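Local coordinates for phosphate binding protein (Planctomyces limnophilus, PDB 4JWO), which probably binds phosphate as the PstS-family component of a system that carries it across the cytoplasmic membrane, at residues Q189-D201 with S213-L227. Sequence-based numbering, arbitrary orientation.
Sequences QLFGADTASGTFD and SSRSDYTANSNDNIL. With SO4 (sulfate ion), chain C.
Strand 189-192 and the short strand 219-220 pair in parallel in a beta-alpha-beta unit of the periplasmic-binding-protein fold, with Phe191 beside Thr219 and Gly192 beside Ala220. Thr219 N donates to Leu190 O (2.9 Å), and Gly192 N donates to Thr219 O (2.9 Å). Asn221 N continues the pairing to Gly192 O (3.2 Å).

Tyr218 lies with its ring edge along Gly192 and Ala193. Its CG sits between the backbone N and the carbonyl carbon (chi1 67°), which carries the ring along strand 189-192. Tyr218 OH then donates to Ala193 O (2.7 Å), almost straight in line with the carbonyl. The same hydroxyl lies at the ring edge of Phe200, 3.5 Å from CE1, and accepts from a water bound to Thr195 OG1. The Phe191 and Thr219 side chains point the same way, Phe191 CD2 being 3.6 Å from Thr219 CB. Leu190 CD1 rests over one face of the Arg215 guanidinium. Arg215 NE and NH2 each donate to one carboxylate oxygen of Asp217 in a salt bridge, while NH1 hydrogen-bonds to Val173 O and Ile166 O.

Strand 237-242 pairs with strand 189-192, helix 198-208 makes the crossover, and Trp167 of helix 160-167 meets Tyr218 edge-to-face.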
# COMPACT_ATOMS: atom_id res chain seq x y z
N GLN A 189 16.16 -18.38 -3.02
CA GLN A 189 14.82 -18.97 -3.12
C GLN A 189 13.81 -17.86 -2.88
O GLN A 189 13.72 -17.34 -1.77
CB GLN A 189 14.64 -20.07 -2.07
CG GLN A 189 15.79 -21.07 -1.98
CD GLN A 189 15.83 -22.04 -3.14
OE1 GLN A 189 15.03 -21.96 -4.07
NE2 GLN A 189 16.78 -22.98 -3.08
N LEU A 190 13.08 -17.49 -3.92
CA LEU A 190 12.22 -16.31 -3.88
C LEU A 190 10.79 -16.63 -3.46
O LEU A 190 10.19 -17.59 -3.94
CB LEU A 190 12.16 -15.65 -5.26
CG LEU A 190 13.49 -15.11 -5.79
CD1 LEU A 190 13.27 -14.59 -7.20
CD2 LEU A 190 14.02 -14.00 -4.88
N PHE A 191 10.26 -15.79 -2.57
CA PHE A 191 8.89 -15.89 -2.09
C PHE A 191 8.23 -14.54 -2.20
O PHE A 191 8.84 -13.52 -1.91
CB PHE A 191 8.88 -16.34 -0.62
CG PHE A 191 9.41 -17.73 -0.41
CD1 PHE A 191 10.77 -17.94 -0.19
CD2 PHE A 191 8.56 -18.82 -0.45
CE1 PHE A 191 11.26 -19.23 -0.01
CE2 PHE A 191 9.04 -20.10 -0.27
CZ PHE A 191 10.40 -20.31 -0.04
N GLY A 192 6.97 -14.51 -2.62
CA GLY A 192 6.27 -13.25 -2.76
C GLY A 192 4.79 -13.37 -2.98
O GLY A 192 4.22 -14.47 -2.97
N ALA A 193 4.17 -12.22 -3.22
CA ALA A 193 2.73 -12.10 -3.35
C ALA A 193 2.23 -12.65 -4.67
O ALA A 193 2.97 -12.74 -5.65
CB ALA A 193 2.32 -10.64 -3.22
N ASP A 194 0.96 -13.02 -4.68
CA ASP A 194 0.29 -13.41 -5.92
C ASP A 194 0.16 -12.21 -6.86
O ASP A 194 0.00 -11.07 -6.42
CB ASP A 194 -1.12 -13.96 -5.61
CG ASP A 194 -1.10 -15.40 -5.17
OD1 ASP A 194 -0.01 -15.97 -5.00
OD2 ASP A 194 -2.21 -15.97 -4.99
N THR A 195 0.22 -12.49 -8.16
CA THR A 195 0.07 -11.45 -9.18
C THR A 195 -1.17 -10.58 -8.97
O THR A 195 -2.26 -11.09 -8.70
CB THR A 195 -0.02 -12.07 -10.57
OG1 THR A 195 1.01 -13.05 -10.74
CG2 THR A 195 0.11 -11.00 -11.65
N ALA A 196 -0.98 -9.27 -9.10
CA ALA A 196 -2.08 -8.32 -9.18
C ALA A 196 -2.81 -8.12 -7.85
O ALA A 196 -3.83 -7.42 -7.81
CB ALA A 196 -3.07 -8.68 -10.31
N SER A 197 -2.28 -8.74 -6.77
CA SER A 197 -2.67 -8.42 -5.40
C SER A 197 -2.11 -7.04 -5.08
O SER A 197 -1.25 -6.54 -5.79
CB SER A 197 -2.09 -9.44 -4.42
OG SER A 197 -0.67 -9.33 -4.33
N GLY A 198 -2.62 -6.40 -4.02
CA GLY A 198 -2.12 -5.10 -3.61
C GLY A 198 -0.64 -5.12 -3.25
O GLY A 198 0.12 -4.21 -3.61
N THR A 199 -0.23 -6.15 -2.51
CA THR A 199 1.16 -6.28 -2.12
C THR A 199 2.07 -6.39 -3.34
O THR A 199 3.11 -5.72 -3.42
CB THR A 199 1.32 -7.49 -1.19
OG1 THR A 199 0.49 -7.31 -0.04
CG2 THR A 199 2.76 -7.63 -0.75
N PHE A 200 1.68 -7.23 -4.30
CA PHE A 200 2.40 -7.36 -5.56
C PHE A 200 2.50 -6.03 -6.28
O PHE A 200 3.59 -5.63 -6.72
CB PHE A 200 1.69 -8.37 -6.47
CG PHE A 200 2.34 -8.58 -7.80
CD1 PHE A 200 3.30 -9.58 -7.96
CD2 PHE A 200 1.98 -7.82 -8.89
CE1 PHE A 200 3.88 -9.80 -9.21
CE2 PHE A 200 2.57 -8.03 -10.14
CZ PHE A 200 3.54 -9.02 -10.28
N ASP A 201 1.36 -5.35 -6.43
CA ASP A 201 1.32 -4.06 -7.13
C ASP A 201 2.26 -3.05 -6.49
O ASP A 201 2.97 -2.33 -7.19
CB ASP A 201 -0.11 -3.52 -7.18
CG ASP A 201 -0.98 -4.25 -8.18
OD1 ASP A 201 -0.44 -5.07 -8.95
OD2 ASP A 201 -2.21 -4.00 -8.20
N SER A 213 5.31 -5.02 -12.91
CA SER A 213 5.47 -6.42 -13.26
C SER A 213 6.68 -6.97 -12.53
O SER A 213 7.46 -6.22 -11.97
CB SER A 213 5.75 -6.51 -14.75
OG SER A 213 6.91 -5.74 -15.04
N SER A 214 6.82 -8.30 -12.54
CA SER A 214 8.04 -8.95 -12.05
C SER A 214 8.25 -10.26 -12.79
O SER A 214 7.37 -10.71 -13.53
CB SER A 214 7.97 -9.20 -10.54
OG SER A 214 7.19 -10.33 -10.22
N ARG A 215 9.40 -10.88 -12.60
CA ARG A 215 9.59 -12.25 -13.06
C ARG A 215 8.51 -13.10 -12.40
O ARG A 215 7.98 -12.76 -11.34
CB ARG A 215 10.98 -12.75 -12.65
CG ARG A 215 11.16 -12.83 -11.14
CD ARG A 215 12.62 -13.04 -10.76
NE ARG A 215 13.13 -14.34 -11.18
CZ ARG A 215 14.38 -14.74 -11.00
NH1 ARG A 215 15.25 -13.92 -10.41
NH2 ARG A 215 14.76 -15.95 -11.41
N SER A 216 8.19 -14.22 -13.02
CA SER A 216 7.13 -15.07 -12.49
C SER A 216 7.65 -16.35 -11.84
O SER A 216 6.87 -17.11 -11.26
CB SER A 216 6.14 -15.42 -13.59
OG SER A 216 6.77 -16.19 -14.60
N ASP A 217 8.95 -16.61 -11.97
CA ASP A 217 9.52 -17.83 -11.40
C ASP A 217 9.94 -17.61 -9.94
O ASP A 217 11.10 -17.37 -9.61
CB ASP A 217 10.68 -18.39 -12.24
CG ASP A 217 11.77 -17.38 -12.48
OD1 ASP A 217 11.46 -16.18 -12.66
OD2 ASP A 217 12.96 -17.78 -12.50
N TYR A 218 8.94 -17.68 -9.08
CA TYR A 218 9.13 -17.57 -7.64
C TYR A 218 7.96 -18.26 -6.98
O TYR A 218 6.97 -18.60 -7.63
CB TYR A 218 9.24 -16.11 -7.20
CG TYR A 218 7.99 -15.26 -7.35
CD1 TYR A 218 7.71 -14.63 -8.55
CD2 TYR A 218 7.14 -15.05 -6.28
CE1 TYR A 218 6.57 -13.84 -8.70
CE2 TYR A 218 6.00 -14.26 -6.41
CZ TYR A 218 5.73 -13.66 -7.63
OH TYR A 218 4.62 -12.86 -7.76
N THR A 219 8.09 -18.51 -5.68
CA THR A 219 7.00 -19.11 -4.93
C THR A 219 6.03 -18.02 -4.52
O THR A 219 6.33 -17.19 -3.65
CB THR A 219 7.53 -19.88 -3.72
OG1 THR A 219 8.33 -20.98 -4.18
CG2 THR A 219 6.38 -20.43 -2.90
N ALA A 220 4.87 -18.00 -5.17
CA ALA A 220 3.85 -17.00 -4.91
C ALA A 220 2.71 -17.62 -4.14
O ALA A 220 2.26 -18.71 -4.47
CB ALA A 220 3.32 -16.44 -6.21
N ASN A 221 2.26 -16.95 -3.10
CA ASN A 221 1.09 -17.43 -2.38
C ASN A 221 0.27 -16.28 -1.82
O ASN A 221 0.81 -15.25 -1.42
CB ASN A 221 1.49 -18.39 -1.24
CG ASN A 221 0.37 -19.36 -0.90
OD1 ASN A 221 -0.64 -18.99 -0.30
ND2 ASN A 221 0.53 -20.62 -1.30
N SER A 222 -1.05 -16.46 -1.82
CA SER A 222 -1.94 -15.46 -1.25
C SER A 222 -1.91 -15.48 0.25
O SER A 222 -2.31 -14.52 0.90
CB SER A 222 -3.37 -15.68 -1.72
OG SER A 222 -3.88 -16.94 -1.29
N ASN A 223 -1.45 -16.60 0.81
CA ASN A 223 -1.42 -16.77 2.26
C ASN A 223 -0.04 -16.39 2.77
O ASN A 223 0.92 -17.12 2.57
CB ASN A 223 -1.74 -18.23 2.59
CG ASN A 223 -1.85 -18.48 4.08
OD1 ASN A 223 -1.33 -17.70 4.88
ND2 ASN A 223 -2.52 -19.57 4.46
N ASP A 224 0.06 -15.24 3.41
CA ASP A 224 1.36 -14.73 3.83
C ASP A 224 1.98 -15.62 4.90
O ASP A 224 3.19 -15.62 5.10
CB ASP A 224 1.26 -13.28 4.32
CG ASP A 224 1.10 -12.28 3.19
OD1 ASP A 224 1.27 -12.64 2.01
OD2 ASP A 224 0.85 -11.09 3.50
N ASN A 225 1.15 -16.41 5.58
CA ASN A 225 1.68 -17.31 6.60
C ASN A 225 2.48 -18.44 5.96
O ASN A 225 3.43 -18.96 6.56
CB ASN A 225 0.55 -17.92 7.44
CG ASN A 225 -0.36 -16.88 8.04
OD1 ASN A 225 -1.55 -16.80 7.69
ND2 ASN A 225 0.18 -16.08 8.94
N ILE A 226 2.09 -18.83 4.75
CA ILE A 226 2.83 -19.82 3.98
C ILE A 226 4.16 -19.25 3.50
O ILE A 226 5.18 -19.94 3.50
CB ILE A 226 1.98 -20.35 2.79
CG1 ILE A 226 0.82 -21.18 3.35
CG2 ILE A 226 2.83 -21.17 1.82
CD1 ILE A 226 -0.11 -21.72 2.29
N LEU A 227 4.16 -17.98 3.09
CA LEU A 227 5.41 -17.32 2.69
C LEU A 227 6.37 -17.21 3.87
O LEU A 227 7.58 -17.45 3.72
CB LEU A 227 5.14 -15.93 2.11
CG LEU A 227 4.21 -15.88 0.90
CD1 LEU A 227 4.05 -14.42 0.47
CD2 LEU A 227 4.77 -16.73 -0.25
S SO4 C . -3.10 -19.15 -4.08
O1 SO4 C . -2.73 -20.56 -4.04
O2 SO4 C . -1.97 -18.31 -3.70
O3 SO4 C . -3.48 -18.81 -5.46
O4 SO4 C . -4.23 -18.85 -3.19
O HOH W 1 10.79 -20.35 -4.05
O HOH W 2 3.69 -13.10 -10.48
O HOH W 3 1.05 -8.94 2.42